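Local coordinates for protein D-alanyl-D-alanine carboxypeptidase (Streptococcus pneumoniae R6, PDB 1XP4) that probably removes the terminal D-alanine from cell wall precursor peptides, as a serine-type D-Ala-D-Ala carboxypeptidase of the peptidase S11 family, at residues Asn106-Ile110 with Thr144-Asn148; Ala170-Ala174 with Thr248-Asn252; Tyr216-Phe220 with Thr267-Asp272. All blocks are in the same frame, centred on the assembly; numbering follows the deposited sequence.

Contact 1. Residues Asn106-Ile110 with Thr144-Asn148; sequences NSAAI and TTGLN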
loop_
_atom_site.group_PDB
_atom_site.type_symbol
_atom_site.label_atom_id
_atom_site.label_comp_id
_atom_site.label_asym_id
_atom_site.label_seq_id
_atom_site.Cartn_x
_atom_site.Cartn_y
_atom_site.Cartn_z
ATOM N N ASN A 106 -3.445 19.303 3.387
ATOM C CA ASN A 106 -4.870 18.976 3.301
ATOM C C ASN A 106 -5.602 19.684 2.159
ATOM O O ASN A 106 -6.499 19.108 1.541
ATOM C CB ASN A 106 -5.566 19.272 4.634
ATOM C CG ASN A 106 -5.035 18.410 5.770
ATOM O OD1 ASN A 106 -5.082 17.181 5.701
ATOM N ND2 ASN A 106 -4.528 19.051 6.821
ATOM N N SER A 107 -5.230 20.928 1.877
ATOM C CA SER A 107 -5.872 21.645 0.787
ATOM C C SER A 107 -5.504 21.011 -0.541
ATOM O O SER A 107 -6.232 21.142 -1.521
ATOM C CB SER A 107 -5.483 23.112 0.808
ATOM O OG SER A 107 -6.166 23.757 1.869
ATOM N N ALA A 108 -4.374 20.316 -0.573
ATOM C CA ALA A 108 -3.967 19.613 -1.782
ATOM C C ALA A 108 -4.959 18.453 -1.974
ATOM O O ALA A 108 -5.498 18.249 -3.062
ATOM C CB ALA A 108 -2.553 19.070 -1.625
ATOM N N ALA A 109 -5.203 17.707 -0.899
ATOM C CA ALA A 109 -6.126 16.579 -0.941
ATOM C C ALA A 109 -7.527 17.022 -1.343
ATOM O O ALA A 109 -8.099 16.506 -2.306
ATOM C CB ALA A 109 -6.178 15.882 0.421
ATOM N N ILE A 110 -8.074 17.976 -0.597
ATOM C CA ILE A 110 -9.411 18.475 -0.872
ATOM C C ILE A 110 -9.529 18.939 -2.315
ATOM O O ILE A 110 -10.437 18.521 -3.039
ATOM C CB ILE A 110 -9.774 19.641 0.067
ATOM C CG1 ILE A 110 -9.724 19.166 1.522
ATOM C CG2 ILE A 110 -11.158 20.168 -0.268
ATOM C CD1 ILE A 110 -10.020 20.248 2.538
ATOM N N THR A 144 -11.719 13.412 3.139
ATOM C CA THR A 144 -10.608 12.962 2.321
ATOM C C THR A 144 -9.242 13.272 2.881
ATOM O O THR A 144 -8.243 12.858 2.310
ATOM C CB THR A 144 -10.658 13.615 0.947
ATOM O OG1 THR A 144 -10.409 15.020 1.088
ATOM C CG2 THR A 144 -12.016 13.422 0.325
ATOM N N THR A 145 -9.185 13.994 3.990
ATOM C CA THR A 145 -7.899 14.382 4.557
ATOM C C THR A 145 -7.407 13.573 5.741
ATOM O O THR A 145 -6.246 13.182 5.788
ATOM C CB THR A 145 -7.917 15.863 4.961
ATOM O OG1 THR A 145 -8.929 16.069 5.950
ATOM C CG2 THR A 145 -8.234 16.738 3.760
ATOM N N GLY A 146 -8.283 13.322 6.702
ATOM C CA GLY A 146 -7.871 12.575 7.872
ATOM C C GLY A 146 -7.961 13.481 9.081
ATOM O O GLY A 146 -7.768 13.044 10.215
ATOM N N LEU A 147 -8.245 14.756 8.839
ATOM C CA LEU A 147 -8.396 15.720 9.922
ATOM C C LEU A 147 -9.658 15.357 10.710
ATOM O O LEU A 147 -10.452 14.503 10.298
ATOM C CB LEU A 147 -8.593 17.133 9.371
ATOM C CG LEU A 147 -7.585 17.816 8.460
ATOM C CD1 LEU A 147 -8.330 18.806 7.569
ATOM C CD2 LEU A 147 -6.535 18.513 9.284
ATOM N N ASN A 148 -9.841 16.023 11.843
ATOM C CA ASN A 148 -11.024 15.814 12.647
ATOM C C ASN A 148 -12.019 16.841 12.108
ATOM O O ASN A 148 -11.614 17.908 11.644
ATOM C CB ASN A 148 -10.698 16.074 14.112
ATOM C CG ASN A 148 -11.873 15.823 15.021
ATOM O OD1 ASN A 148 -12.724 16.692 15.202
ATOM N ND2 ASN A 148 -11.937 14.624 15.594
#

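Contact 2. Residues Ala170-Ala174 with Thr248-Asn252; sequences AYDVA and TVVLN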
loop_
_atom_site.group_PDB
_atom_site.type_symbol
_atom_site.label_atom_id
_atom_site.label_comp_id
_atom_site.label_asym_id
_atom_site.label_seq_id
_atom_site.Cartn_x
_atom_site.Cartn_y
_atom_site.Cartn_z
ATOM N N ALA A 170 -5.546 -1.539 11.211
ATOM C CA ALA A 170 -4.216 -1.639 10.620
ATOM C C ALA A 170 -4.302 -2.634 9.463
ATOM O O ALA A 170 -3.663 -2.459 8.420
ATOM C CB ALA A 170 -3.203 -2.103 11.661
ATOM N N TYR A 171 -5.111 -3.673 9.660
ATOM C CA TYR A 171 -5.341 -4.704 8.647
ATOM C C TYR A 171 -5.894 -4.014 7.400
ATOM O O TYR A 171 -5.380 -4.194 6.290
ATOM C CB TYR A 171 -6.370 -5.710 9.166
ATOM C CG TYR A 171 -6.702 -6.851 8.232
ATOM C CD1 TYR A 171 -5.942 -8.020 8.233
ATOM C CD2 TYR A 171 -7.812 -6.788 7.383
ATOM C CE1 TYR A 171 -6.280 -9.104 7.419
ATOM C CE2 TYR A 171 -8.155 -7.862 6.568
ATOM C CZ TYR A 171 -7.386 -9.017 6.594
ATOM O OH TYR A 171 -7.725 -10.098 5.810
ATOM N N ASP A 172 -6.950 -3.227 7.597
ATOM C CA ASP A 172 -7.567 -2.490 6.508
ATOM C C ASP A 172 -6.539 -1.607 5.806
ATOM O O ASP A 172 -6.465 -1.589 4.573
ATOM C CB ASP A 172 -8.708 -1.618 7.029
ATOM C CG ASP A 172 -9.902 -2.431 7.479
ATOM O OD1 ASP A 172 -10.187 -3.462 6.839
ATOM O OD2 ASP A 172 -10.567 -2.030 8.458
ATOM N N VAL A 173 -5.745 -0.878 6.589
ATOM C CA VAL A 173 -4.727 0.001 6.020
ATOM C C VAL A 173 -3.748 -0.785 5.159
ATOM O O VAL A 173 -3.392 -0.347 4.063
ATOM C CB VAL A 173 -3.954 0.741 7.117
ATOM C CG1 VAL A 173 -2.923 1.646 6.499
ATOM C CG2 VAL A 173 -4.914 1.568 7.953
ATOM N N ALA A 174 -3.317 -1.943 5.654
ATOM C CA ALA A 174 -2.391 -2.794 4.919
ATOM C C ALA A 174 -2.966 -3.070 3.534
ATOM O O ALA A 174 -2.279 -2.934 2.521
ATOM C CB ALA A 174 -2.185 -4.102 5.663
ATOM N N THR A 248 4.393 -1.772 6.178
ATOM C CA THR A 248 4.300 -1.585 7.615
ATOM C C THR A 248 3.218 -0.593 8.021
ATOM O O THR A 248 3.101 0.493 7.444
ATOM C CB THR A 248 5.678 -1.113 8.152
ATOM O OG1 THR A 248 6.475 -2.261 8.458
ATOM C CG2 THR A 248 5.535 -0.234 9.389
ATOM N N VAL A 249 2.431 -0.976 9.019
ATOM C CA VAL A 249 1.459 -0.053 9.541
ATOM C C VAL A 249 1.582 0.016 11.056
ATOM O O VAL A 249 1.340 -0.917 11.778
ATOM C CB VAL A 249 0.105 -0.593 9.128
ATOM C CG1 VAL A 249 -0.977 0.367 9.544
ATOM C CG2 VAL A 249 0.058 -0.787 7.617
ATOM N N VAL A 250 2.073 1.162 11.555
ATOM C CA VAL A 250 2.169 1.388 12.993
ATOM C C VAL A 250 1.188 2.536 13.358
ATOM O O VAL A 250 1.442 3.682 13.051
ATOM C CB VAL A 250 3.624 1.835 13.280
ATOM C CG1 VAL A 250 3.722 2.639 14.586
ATOM C CG2 VAL A 250 4.598 0.680 13.364
ATOM N N LEU A 251 0.031 2.239 14.028
ATOM C CA LEU A 251 -0.866 3.385 14.357
ATOM C C LEU A 251 -1.388 3.449 15.782
ATOM O O LEU A 251 -2.588 3.462 16.018
ATOM C CB LEU A 251 -2.134 3.435 13.502
ATOM C CG LEU A 251 -2.314 2.332 12.485
ATOM C CD1 LEU A 251 -3.612 1.572 12.694
ATOM C CD2 LEU A 251 -2.421 2.916 11.095
ATOM N N ASN A 252 -0.452 3.409 16.723
ATOM C CA ASN A 252 -0.518 4.446 17.699
ATOM C C ASN A 252 0.705 4.364 18.582
ATOM O O ASN A 252 0.723 3.702 19.614
ATOM C CB ASN A 252 -1.742 4.209 18.538
ATOM C CG ASN A 252 -2.082 5.515 19.182
ATOM O OD1 ASN A 252 -3.258 5.819 19.444
ATOM N ND2 ASN A 252 -1.061 6.347 19.353
#

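Contact 3. Residues Tyr216-Phe220 with Thr267-Asp272; sequences YRGGF and TSSLMD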
loop_
_atom_site.group_PDB
_atom_site.type_symbol
_atom_site.label_atom_id
_atom_site.label_comp_id
_atom_site.label_asym_id
_atom_site.label_seq_id
_atom_site.Cartn_x
_atom_site.Cartn_y
_atom_site.Cartn_z
ATOM N N TYR A 216 16.585 7.837 9.117
ATOM C CA TYR A 216 16.899 7.047 7.924
ATOM C C TYR A 216 17.085 5.559 8.209
ATOM O O TYR A 216 17.659 5.176 9.229
ATOM C CB TYR A 216 18.181 7.572 7.280
ATOM C CG TYR A 216 18.698 6.732 6.131
ATOM C CD1 TYR A 216 18.259 6.948 4.824
ATOM C CD2 TYR A 216 19.615 5.706 6.354
ATOM C CE1 TYR A 216 18.720 6.162 3.767
ATOM C CE2 TYR A 216 20.080 4.915 5.303
ATOM C CZ TYR A 216 19.629 5.148 4.016
ATOM O OH TYR A 216 20.081 4.358 2.983
ATOM N N ARG A 217 16.604 4.733 7.287
ATOM C CA ARG A 217 16.722 3.282 7.366
ATOM C C ARG A 217 16.785 2.834 5.906
ATOM O O ARG A 217 15.810 2.939 5.160
ATOM C CB ARG A 217 15.513 2.685 8.115
ATOM C CG ARG A 217 15.077 1.264 7.714
ATOM C CD ARG A 217 15.975 0.121 8.184
ATOM N NE ARG A 217 15.754 -0.253 9.580
ATOM C CZ ARG A 217 15.917 -1.485 10.064
ATOM N NH1 ARG A 217 16.286 -2.481 9.271
ATOM N NH2 ARG A 217 15.757 -1.721 11.355
ATOM N N GLY A 218 17.963 2.372 5.501
ATOM C CA GLY A 218 18.171 1.940 4.133
ATOM C C GLY A 218 17.096 1.038 3.562
ATOM O O GLY A 218 16.763 0.002 4.146
ATOM N N GLY A 219 16.559 1.433 2.408
ATOM C CA GLY A 219 15.530 0.646 1.752
ATOM C C GLY A 219 14.170 1.318 1.665
ATOM O O GLY A 219 13.418 1.101 0.718
ATOM N N PHE A 220 13.864 2.152 2.646
ATOM C CA PHE A 220 12.550 2.795 2.730
ATOM C C PHE A 220 12.323 3.702 1.511
ATOM O O PHE A 220 13.243 4.089 0.800
ATOM C CB PHE A 220 12.484 3.604 4.048
ATOM C CG PHE A 220 11.797 2.827 5.145
ATOM C CD1 PHE A 220 12.545 2.008 5.974
ATOM C CD2 PHE A 220 10.411 2.791 5.243
ATOM C CE1 PHE A 220 11.916 1.101 6.813
ATOM C CE2 PHE A 220 9.800 1.894 6.107
ATOM C CZ PHE A 220 10.548 1.030 6.879
ATOM N N THR A 267 8.954 1.475 13.866
ATOM C CA THR A 267 8.920 0.802 12.568
ATOM C C THR A 267 10.262 0.128 12.337
ATOM O O THR A 267 10.327 -1.037 11.943
ATOM C CB THR A 267 8.676 1.786 11.394
ATOM O OG1 THR A 267 7.384 2.391 11.522
ATOM C CG2 THR A 267 8.751 1.040 10.061
ATOM N N SER A 268 11.336 0.868 12.573
ATOM C CA SER A 268 12.667 0.310 12.407
ATOM C C SER A 268 12.767 -0.914 13.319
ATOM O O SER A 268 13.393 -1.913 12.976
ATOM C CB SER A 268 13.729 1.341 12.787
ATOM O OG SER A 268 15.013 0.866 12.438
ATOM N N SER A 269 12.116 -0.837 14.474
ATOM C CA SER A 269 12.136 -1.938 15.423
ATOM C C SER A 269 11.401 -3.142 14.857
ATOM O O SER A 269 11.849 -4.282 14.993
ATOM C CB SER A 269 11.478 -1.515 16.727
ATOM O OG SER A 269 11.456 -2.597 17.635
ATOM N N LEU A 270 10.267 -2.873 14.220
ATOM C CA LEU A 270 9.450 -3.916 13.620
ATOM C C LEU A 270 10.188 -4.623 12.487
ATOM O O LEU A 270 10.024 -5.826 12.290
ATOM C CB LEU A 270 8.135 -3.312 13.101
ATOM C CG LEU A 270 7.161 -4.163 12.268
ATOM C CD1 LEU A 270 6.944 -5.527 12.894
ATOM C CD2 LEU A 270 5.842 -3.419 12.145
HETATM N N MSE A 271 11.009 -3.881 11.751
HETATM C CA MSE A 271 11.743 -4.465 10.636
HETATM C C MSE A 271 12.927 -5.325 11.046
HETATM O O MSE A 271 13.280 -6.275 10.339
HETATM C CB MSE A 271 12.183 -3.372 9.666
HETATM C CG MSE A 271 11.011 -2.725 8.934
HETATM SE SE MSE A 271 10.190 -3.802 7.526
HETATM C CE MSE A 271 10.737 -5.567 8.004
ATOM N N ASP A 272 13.542 -4.999 12.182
ATOM C CA ASP A 272 14.660 -5.794 12.673
ATOM C C ASP A 272 14.106 -7.177 12.987
ATOM O O ASP A 272 14.761 -8.189 12.761
ATOM C CB ASP A 272 15.264 -5.187 13.943
ATOM C CG ASP A 272 16.200 -4.024 13.658
ATOM O OD1 ASP A 272 17.150 -4.198 12.872
ATOM O OD2 ASP A 272 15.997 -2.934 14.236
HETATM O O HOH W 1 17.079 2.981 11.887
#

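Contact 1. Residues Asn106-Ile110 with Thr144-Asn148
Residues Asn106-Ile110 form the first turn of helix 106-117, closed by the bond from Ile110 N to Asn106 O (2.9 Å). Thr144-Asn148 is an irregular loop running past it. The backbones come nearest at Asn106 and Thr145, with CA atoms 5.6 Å apart, and Ile110 CA lies 6.5 Å from Thr144 CA. No hydrogen bond crosses between the segments. The loop makes its own ST turn: Leu147 N donates to Thr145 OG1 (3.2 Å). Gly146 has phi 115°, where a CB would collide with the preceding carbonyl oxygen.

Thr145 sits in the middle of the interface. Its CG2 packs against Ile110 CG1 (3.6 Å) and Ala109 CB (4.0 Å), and its CB lies 3.2 Å from Asn106 OD1. Farther along, Leu147 CD2 meets Asn106 ND2 at 3.2 Å. Thr144 faces the Ala109 and Ile110 end of the turn, while its OG1 bonds to Glu120.

The polar link between helix and loop is indirect. Lys44 NZ hydrogen-bonds to both Asn106 OD1 and Thr145 O. Lys44 is the predicted proton acceptor, and the predicted nucleophile Ser41 is also close to Asn106. With Ser104 just before this turn, Asn106 fits the SxN motif of the penicillin-binding protein active site.

Contact 2. Residues Ala170-Ala174 with Thr248-Asn252
Helix 170-174 lies across strand 248-251 on one face of the sheet. Their axes approach to 8.5 Å, and their directions differ by 145°, so they run roughly antiparallel. The CA atoms of Ala170 and Val249 are 6.0 Å apart. The small side chains of Ala170 and Ala174 are consistent with this axis distance.

The strand offers two bumps, Val249 and Leu251, which alternate with Thr248 and Val250 on the other face. The helix meets them with Ala170, Val173 and Ala174. Val249 is the central bump. Its CG1 fits into the shallow hollow between Ala170 CB (3.9 Å) and Val173 CG1 (3.8 Å). Its CG2 reaches toward the next part of the helix, 4.1 Å from Ala174 N and 4.5 Å from Ala174 CB.

Leu251 fills the space beside the start of the helix. Its CD1 touches Ala170 CB at 3.8 Å, and its CD2 lies 4.2 Å from Val173 CG2. Ala170 CB therefore rests over the groove between Val249 CG1 and Leu251 CD1. Val173 CG2, though against Leu251, stays near Val249 as well. The contact is wholly apolar, without hydrogen bonds between the segments.

Ile18 of strand 17-21 and Val236 of strand 234-241 extend the same apolar surface on the flanking strands. Thr248 and Val250 instead face helix 262-277. The five-stranded antiparallel sheet is thus packed between helices on both faces, as in the penicillin-binding and beta-lactamase clan to which this domain belongs.

Contact 3. Residues Tyr216-Phe220 with Thr267-Asp272
Arg217 dominates this meeting of a loop with helix 267-272. Its chi1 of 150° is followed by p wells at chi2 and chi3, so the side chain bends and lays its guanidinium beside the helix. NE and NH2 of Arg217 both donate to Ser268 OG, at 3.2 and 2.9 Å. The t rotamer of Ser268 puts its hydroxyl where both can reach it. Arg217 NH2 also forms a salt bridge with Asp272 OD2 (3.1 Å), with a weak hydrogen bond to Asp272 OD1 (3.2 Å). Asp272 starts sideways, but its m rotamer brings the carboxylate nearer. One face of the guanidinium lies over Met271 CB, 4.2 Å from Arg217 CZ.

A water bonds to Ser268 OG (3.0 Å) and weakly to Tyr216 O (3.5 Å). It adds a water-mediated link between loop and helix.

Phe220 makes the apolar half. Its chi1 of -97° is off the usual wells. Phe220 CZ lies 3.7 Å from Thr267 CG2 and 4.3 Å from Met271 CG, the latter at the ring edge. Met271 is a selenomethionine; its m, m start leads its end away from the loop.

The loop leads into edge strand 220-228. Helix 262-277 packs on the sheet, with Thr267 and Met271 touching strands 234-241 and 244-253. Arg217 NH1 also bridges to Glu241 of strand 234-241, tying loop, helix and sheet together.

In the fold
Contact 1 closes before contact 2 opens along the chain, whereas the segments of contacts 2 and 3 alternate. Contacts 2 and 3 share the five-stranded antiparallel sheet. Their centres are 15 Å apart, and they touch where Thr248 CG2 meets Thr267 CG2 at 3.5 Å. Strand 244-253 thus carries helix 170-183 on one face and helix 262-277, the next helix in the chain, on the other. Contact 1 stands apart in the helical region, its centre 19 Å from that of contact 2 and 27 Å from that of contact 3. It lies at the predicted catalytic residues, while contacts 2 and 3 pack helices on both faces of the sheet whose strand 220-228 carries the predicted substrate-binding Lys224.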